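Local coordinates for 6-phosphogluconolactonase (Trypanosoma cruzi, PDB 6VYE), which catalyses the hydrolysis of 6-phosphogluconolactone to 6-phosphogluconate, the second step of the pentose phosphate pathway, at residues V27-I32 against S61-E66; E34-S39 against L68-E73. All coordinates share one frame; numbering follows the deposited sequence.

Interaction 1 of 2, residues V27-I32 against S61-E66; sequences VACKKI and SLLHEE
Helices 24-38 and 54-66 draw together at Cys29 and Leu63, whose CA atoms lie 6.6 Å apart, the shortest such separation between 27-32 and 61-66. The CB of Cys29 is directed toward the partner helix, and its small side chain is what meets both leucines there. With SG anti to the backbone N (chi1 -175°), the thiol is carried out between Leu62 and Leu63, and its sulfur ends 3.6 Å from Leu63 CD2. The same sulfur lies 4.0 Å from Leu62 CG, while one bond further back Cys29 CB packs against Leu62 CD2 at 3.8 Å.

The two leucines reach the cysteine by different routes. Leu62 leaves its helix already directed at the neighbour and uses the CG-CD2 side of its branch. Leu63 starts off along the flank, but chi1 of -73° sets its CG beside the backbone N, and together with chi2 (166°) this brings the CD2 methyl to the sulfur. The contact across the helices is wholly apolar, made by carbon and sulfur alone, and buries 199 Å² in all.

Leu59, one turn earlier on helix 54-66, extends the seam by touching Ala28, Cys29 and Ile32. On another flank of helix 24-38, Ala28 and Ile32 rest on strand 219-224 through Leu223 and Ile221, and Val27 meets Ile260 of strand 256-262. Two helices packed against each other while one lies on parallel strands is the layered helix-on-sheet arrangement characteristic of the Rossmann-like α/β fold of the glucosamine-6-phosphate isomerase/6-phosphogluconolactonase family.

Interaction 2 of 2, residues E34-S39 against L68-E73; sequences EIIHAS and LHLLKE. With GOL (glycerol), chain E.
The C-terminal end of helix 24-38 and the short helix 68-73 form part of the helical layer beside the central sheet of this α/β fold, where Leu70 of one meets Ile36 and His37 of the other. The two segment axes come no nearer than 12.5 Å and are inclined at 56°, and side chains span the gap. Ile36 and Leu70 reach toward each other tip to tip, Ile36 CG2 coming 4.1 Å from Leu70 CD1. Leu70 CG is anti to the backbone N (chi1 176°), which sends both methyls across to the other helix. A looser approach joins Ile36 CD1 to Leu71 CD2 at 4.3 Å.

Beneath this apolar patch lies the sheet: Ile36 and Leu71 both touch Leu77 of strand 77-85, the next strand after helix 68-73, and Leu70 also packs on Trp44. His37 forms the more exposed side. Its ring approaches Leu70 obliquely, with His37 CE1 3.7 Å from Leu70 CD1, and its edge turns to a glycerol probably acquired from the crystallisation liquor. His37 NE2 and glycerol O1 share a nearly straight hydrogen bond of 2.9 Å, O1 lying in the ring plane. At its other end the glycerol accepts a weak bond from Leu70 N to O3 (3.1 Å, 135°), while glycerol O2 sits 3.5 Å from Leu70 CD2.

How the interactions relate
Interactions 1 and 2 are successive parts of one seam, their centres 10 Å apart. Helix 24-38 supplies one side of both, 27-32 first and 34-39 about two turns later; the other side passes from helix 54-66 to helix 68-73, which follow each other in the chain. The contacts meet directly where Leu63 CB packs 3.9 Å from Leu71 CD1, making the apolar side chains continuous between them. Interaction 1 lies nearer the centre of the chain (about 16 Å between centres, against about 19 Å); both are largely buried. Besides the glycerol of interaction 2, a different one lies about 6 Å from the Cys29 side chain (nearest atoms); both are probably from the crystallisation liquor.

Interaction 1 of 2, residues V27-I32 against S61-E66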
loop_
_atom_site.group_PDB
_atom_site.type_symbol
_atom_site.label_atom_id
_atom_site.label_comp_id
_atom_site.label_asym_id
_atom_site.label_seq_id
_atom_site.Cartn_x
_atom_site.Cartn_y
_atom_site.Cartn_z
ATOM N N VAL A 27 7.463 13.675 5.827
ATOM C CA VAL A 27 7.399 13.889 4.348
ATOM C C VAL A 27 6.181 13.166 3.749
ATOM O O VAL A 27 5.572 13.719 2.847
ATOM C CB VAL A 27 8.710 13.458 3.663
ATOM C CG1 VAL A 27 8.607 13.586 2.155
ATOM C CG2 VAL A 27 9.895 14.270 4.187
ATOM N N ALA A 28 5.832 11.981 4.230
ATOM C CA ALA A 28 4.720 11.176 3.691
ATOM C C ALA A 28 3.404 11.885 4.004
ATOM O O ALA A 28 2.558 12.042 3.111
ATOM C CB ALA A 28 4.741 9.789 4.274
ATOM N N CYS A 29 3.270 12.339 5.239
ATOM C CA CYS A 29 2.137 13.148 5.718
ATOM C C CYS A 29 1.968 14.407 4.857
ATOM O O CYS A 29 0.818 14.676 4.403
ATOM C CB CYS A 29 2.368 13.509 7.177
ATOM S SG CYS A 29 0.947 14.374 7.881
ATOM N N LYS A 30 3.054 15.111 4.551
ATOM C CA LYS A 30 3.016 16.369 3.753
ATOM C C LYS A 30 2.493 16.034 2.347
ATOM O O LYS A 30 1.596 16.746 1.832
ATOM C CB LYS A 30 4.403 17.019 3.668
ATOM C CG LYS A 30 4.465 18.340 2.908
ATOM C CD LYS A 30 5.796 19.061 3.015
ATOM C CE LYS A 30 5.793 20.432 2.362
ATOM N NZ LYS A 30 7.136 21.072 2.365
ATOM N N LYS A 31 3.044 14.979 1.748
ATOM C CA LYS A 31 2.637 14.512 0.399
ATOM C C LYS A 31 1.129 14.196 0.415
ATOM O O LYS A 31 0.442 14.673 -0.487
ATOM C CB LYS A 31 3.471 13.300 -0.035
ATOM C CG LYS A 31 3.233 12.861 -1.477
ATOM C CD LYS A 31 3.257 14.025 -2.447
ATOM C CE LYS A 31 3.874 13.709 -3.781
ATOM N NZ LYS A 31 3.912 14.926 -4.621
ATOM N N ILE A 32 0.659 13.370 1.361
ATOM C CA ILE A 32 -0.783 12.990 1.426
ATOM C C ILE A 32 -1.661 14.243 1.536
ATOM O O ILE A 32 -2.618 14.374 0.750
ATOM C CB ILE A 32 -1.068 11.968 2.545
ATOM C CG1 ILE A 32 -0.459 10.603 2.235
ATOM C CG2 ILE A 32 -2.565 11.849 2.809
ATOM C CD1 ILE A 32 -0.185 9.780 3.477
ATOM N N SER A 61 -0.264 8.274 13.145
ATOM C CA SER A 61 -0.282 9.006 14.436
ATOM C C SER A 61 -0.049 10.487 14.155
ATOM O O SER A 61 -0.672 11.312 14.814
ATOM C CB SER A 61 0.752 8.497 15.398
ATOM O OG SER A 61 0.647 7.089 15.464
ATOM N N LEU A 62 0.849 10.790 13.234
ATOM C CA LEU A 62 1.097 12.178 12.797
ATOM C C LEU A 62 -0.190 12.777 12.201
ATOM O O LEU A 62 -0.548 13.874 12.644
ATOM C CB LEU A 62 2.276 12.163 11.825
ATOM C CG LEU A 62 2.781 13.516 11.344
ATOM C CD1 LEU A 62 2.986 14.501 12.507
ATOM C CD2 LEU A 62 4.074 13.322 10.573
ATOM N N LEU A 63 -0.892 12.074 11.295
ATOM C CA LEU A 63 -2.174 12.534 10.687
ATOM C C LEU A 63 -3.190 12.814 11.800
ATOM O O LEU A 63 -3.935 13.825 11.699
ATOM C CB LEU A 63 -2.713 11.488 9.693
ATOM C CG LEU A 63 -1.955 11.385 8.371
ATOM C CD1 LEU A 63 -2.307 10.121 7.597
ATOM C CD2 LEU A 63 -2.206 12.594 7.505
ATOM N N HIS A 64 -3.228 11.943 12.817
ATOM C CA HIS A 64 -4.192 12.008 13.939
ATOM C C HIS A 64 -3.907 13.244 14.797
ATOM O O HIS A 64 -4.867 13.912 15.182
ATOM C CB HIS A 64 -4.136 10.748 14.810
ATOM C CG HIS A 64 -5.166 10.754 15.885
ATOM N ND1 HIS A 64 -4.885 11.124 17.187
ATOM C CD2 HIS A 64 -6.487 10.467 15.847
ATOM C CE1 HIS A 64 -5.992 11.042 17.909
ATOM N NE2 HIS A 64 -6.988 10.651 17.115
ATOM N N GLU A 65 -2.641 13.529 15.084
ATOM C CA GLU A 65 -2.237 14.654 15.962
ATOM C C GLU A 65 -2.361 15.982 15.194
ATOM O O GLU A 65 -2.718 16.975 15.824
ATOM C CB GLU A 65 -0.802 14.516 16.498
ATOM C CG GLU A 65 -0.384 13.144 17.037
ATOM C CD GLU A 65 -1.345 12.323 17.901
ATOM O OE1 GLU A 65 -1.109 11.065 18.010
ATOM O OE2 GLU A 65 -2.323 12.914 18.463
ATOM N N GLU A 66 -2.066 16.030 13.895
ATOM C CA GLU A 66 -1.934 17.328 13.183
ATOM C C GLU A 66 -3.037 17.569 12.150
ATOM O O GLU A 66 -3.161 18.715 11.727
ATOM C CB GLU A 66 -0.564 17.420 12.529
ATOM C CG GLU A 66 0.512 17.626 13.580
ATOM C CD GLU A 66 1.916 17.732 13.053
ATOM O OE1 GLU A 66 2.844 17.791 13.895
ATOM O OE2 GLU A 66 2.065 17.764 11.807
#

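Interaction 2 of 2, residues E34-S39 against L68-E73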
loop_
_atom_site.group_PDB
_atom_site.type_symbol
_atom_site.label_atom_id
_atom_site.label_comp_id
_atom_site.label_asym_id
_atom_site.label_seq_id
_atom_site.Cartn_x
_atom_site.Cartn_y
_atom_site.Cartn_z
ATOM N N GLU A 34 -0.931 17.390 0.694
ATOM C CA GLU A 34 -0.809 18.109 -0.597
ATOM C C GLU A 34 -1.762 17.500 -1.627
ATOM O O GLU A 34 -2.392 18.283 -2.372
ATOM C CB GLU A 34 0.607 17.993 -1.176
ATOM C CG GLU A 34 1.544 19.087 -0.724
ATOM C CD GLU A 34 3.019 18.831 -0.997
ATOM O OE1 GLU A 34 3.362 17.809 -1.684
ATOM O OE2 GLU A 34 3.826 19.630 -0.489
ATOM N N ILE A 35 -1.832 16.156 -1.708
ATOM C CA ILE A 35 -2.700 15.472 -2.700
ATOM C C ILE A 35 -4.156 15.799 -2.324
ATOM O O ILE A 35 -4.950 16.047 -3.209
ATOM C CB ILE A 35 -2.412 13.948 -2.735
ATOM C CG1 ILE A 35 -1.011 13.660 -3.286
ATOM C CG2 ILE A 35 -3.498 13.212 -3.501
ATOM C CD1 ILE A 35 -0.568 12.245 -3.052
ATOM N N ILE A 36 -4.494 15.804 -1.037
ATOM C CA ILE A 36 -5.884 16.103 -0.579
ATOM C C ILE A 36 -6.243 17.515 -1.047
ATOM O O ILE A 36 -7.274 17.693 -1.709
ATOM C CB ILE A 36 -6.032 15.945 0.941
ATOM C CG1 ILE A 36 -5.904 14.479 1.362
ATOM C CG2 ILE A 36 -7.357 16.567 1.404
ATOM C CD1 ILE A 36 -5.775 14.258 2.841
ATOM N N HIS A 37 -5.397 18.498 -0.757
ATOM C CA HIS A 37 -5.697 19.929 -1.040
ATOM C C HIS A 37 -5.660 20.263 -2.534
ATOM O O HIS A 37 -6.227 21.322 -2.908
ATOM C CB HIS A 37 -4.771 20.825 -0.244
ATOM C CG HIS A 37 -5.061 20.747 1.212
ATOM N ND1 HIS A 37 -6.360 20.621 1.669
ATOM C CD2 HIS A 37 -4.258 20.800 2.297
ATOM C CE1 HIS A 37 -6.348 20.582 2.995
ATOM N NE2 HIS A 37 -5.063 20.648 3.402
ATOM N N ALA A 38 -5.019 19.438 -3.359
ATOM C CA ALA A 38 -4.911 19.640 -4.822
ATOM C C ALA A 38 -6.230 19.241 -5.468
ATOM O O ALA A 38 -6.446 19.622 -6.603
ATOM C CB ALA A 38 -3.762 18.831 -5.400
ATOM N N SER A 39 -7.058 18.482 -4.742
ATOM C CA SER A 39 -8.335 17.917 -5.200
ATOM C C SER A 39 -9.476 18.809 -4.706
ATOM O O SER A 39 -9.525 19.094 -3.481
ATOM C CB SER A 39 -8.471 16.526 -4.683
ATOM O OG SER A 39 -9.275 15.735 -5.545
ATOM N N LEU A 68 -6.464 15.978 12.181
ATOM C CA LEU A 68 -7.736 15.293 12.522
ATOM C C LEU A 68 -8.930 16.066 11.956
ATOM O O LEU A 68 -9.927 15.435 11.555
ATOM C CB LEU A 68 -7.897 15.131 14.030
ATOM C CG LEU A 68 -9.002 14.158 14.439
ATOM C CD1 LEU A 68 -8.934 12.861 13.630
ATOM C CD2 LEU A 68 -8.890 13.848 15.925
ATOM N N HIS A 69 -8.883 17.392 11.991
ATOM C CA HIS A 69 -9.985 18.239 11.496
ATOM C C HIS A 69 -10.235 17.940 10.008
ATOM O O HIS A 69 -11.398 17.857 9.589
ATOM C CB HIS A 69 -9.684 19.724 11.750
ATOM C CG HIS A 69 -10.865 20.550 11.390
ATOM N ND1 HIS A 69 -11.010 21.123 10.126
ATOM C CD2 HIS A 69 -11.997 20.813 12.072
ATOM C CE1 HIS A 69 -12.175 21.759 10.097
ATOM N NE2 HIS A 69 -12.799 21.567 11.258
ATOM N N LEU A 70 -9.158 17.794 9.247
ATOM C CA LEU A 70 -9.202 17.560 7.799
ATOM C C LEU A 70 -9.849 16.196 7.552
ATOM O O LEU A 70 -10.632 16.107 6.610
ATOM C CB LEU A 70 -7.782 17.637 7.247
ATOM C CG LEU A 70 -7.621 17.326 5.769
ATOM C CD1 LEU A 70 -8.461 18.260 4.926
ATOM C CD2 LEU A 70 -6.166 17.433 5.357
ATOM N N LEU A 71 -9.540 15.193 8.379
ATOM C CA LEU A 71 -9.926 13.767 8.140
ATOM C C LEU A 71 -11.287 13.444 8.765
ATOM O O LEU A 71 -12.091 12.692 8.137
ATOM C CB LEU A 71 -8.816 12.859 8.680
ATOM C CG LEU A 71 -7.446 13.078 8.035
ATOM C CD1 LEU A 71 -6.420 12.124 8.603
ATOM C CD2 LEU A 71 -7.502 12.990 6.517
ATOM N N LYS A 72 -11.559 13.961 9.957
ATOM C CA LYS A 72 -12.795 13.648 10.717
ATOM C C LYS A 72 -13.917 14.612 10.307
ATOM O O LYS A 72 -14.928 14.126 9.800
ATOM C CB LYS A 72 -12.508 13.661 12.219
ATOM C CG LYS A 72 -13.714 13.672 13.151
ATOM C CD LYS A 72 -13.243 13.708 14.594
ATOM C CE LYS A 72 -14.072 12.867 15.529
ATOM N NZ LYS A 72 -15.382 13.481 15.808
ATOM N N GLU A 73 -13.758 15.918 10.531
ATOM C CA GLU A 73 -14.797 16.947 10.240
ATOM C C GLU A 73 -14.958 17.138 8.731
ATOM O O GLU A 73 -16.106 17.325 8.306
ATOM C CB GLU A 73 -14.465 18.319 10.833
ATOM C CG GLU A 73 -14.967 18.487 12.260
ATOM C CD GLU A 73 -14.297 17.545 13.238
ATOM O OE1 GLU A 73 -13.069 17.350 13.121
ATOM O OE2 GLU A 73 -15.015 16.939 14.052
HETATM C C1 GOL E . -4.874 21.603 7.465
HETATM O O1 GOL E . -4.468 20.973 6.251
HETATM C C2 GOL E . -5.109 20.594 8.563
HETATM O O2 GOL E . -4.844 19.316 8.010
HETATM C C3 GOL E . -6.500 20.623 9.157
HETATM O O3 GOL E . -6.709 19.530 10.049
#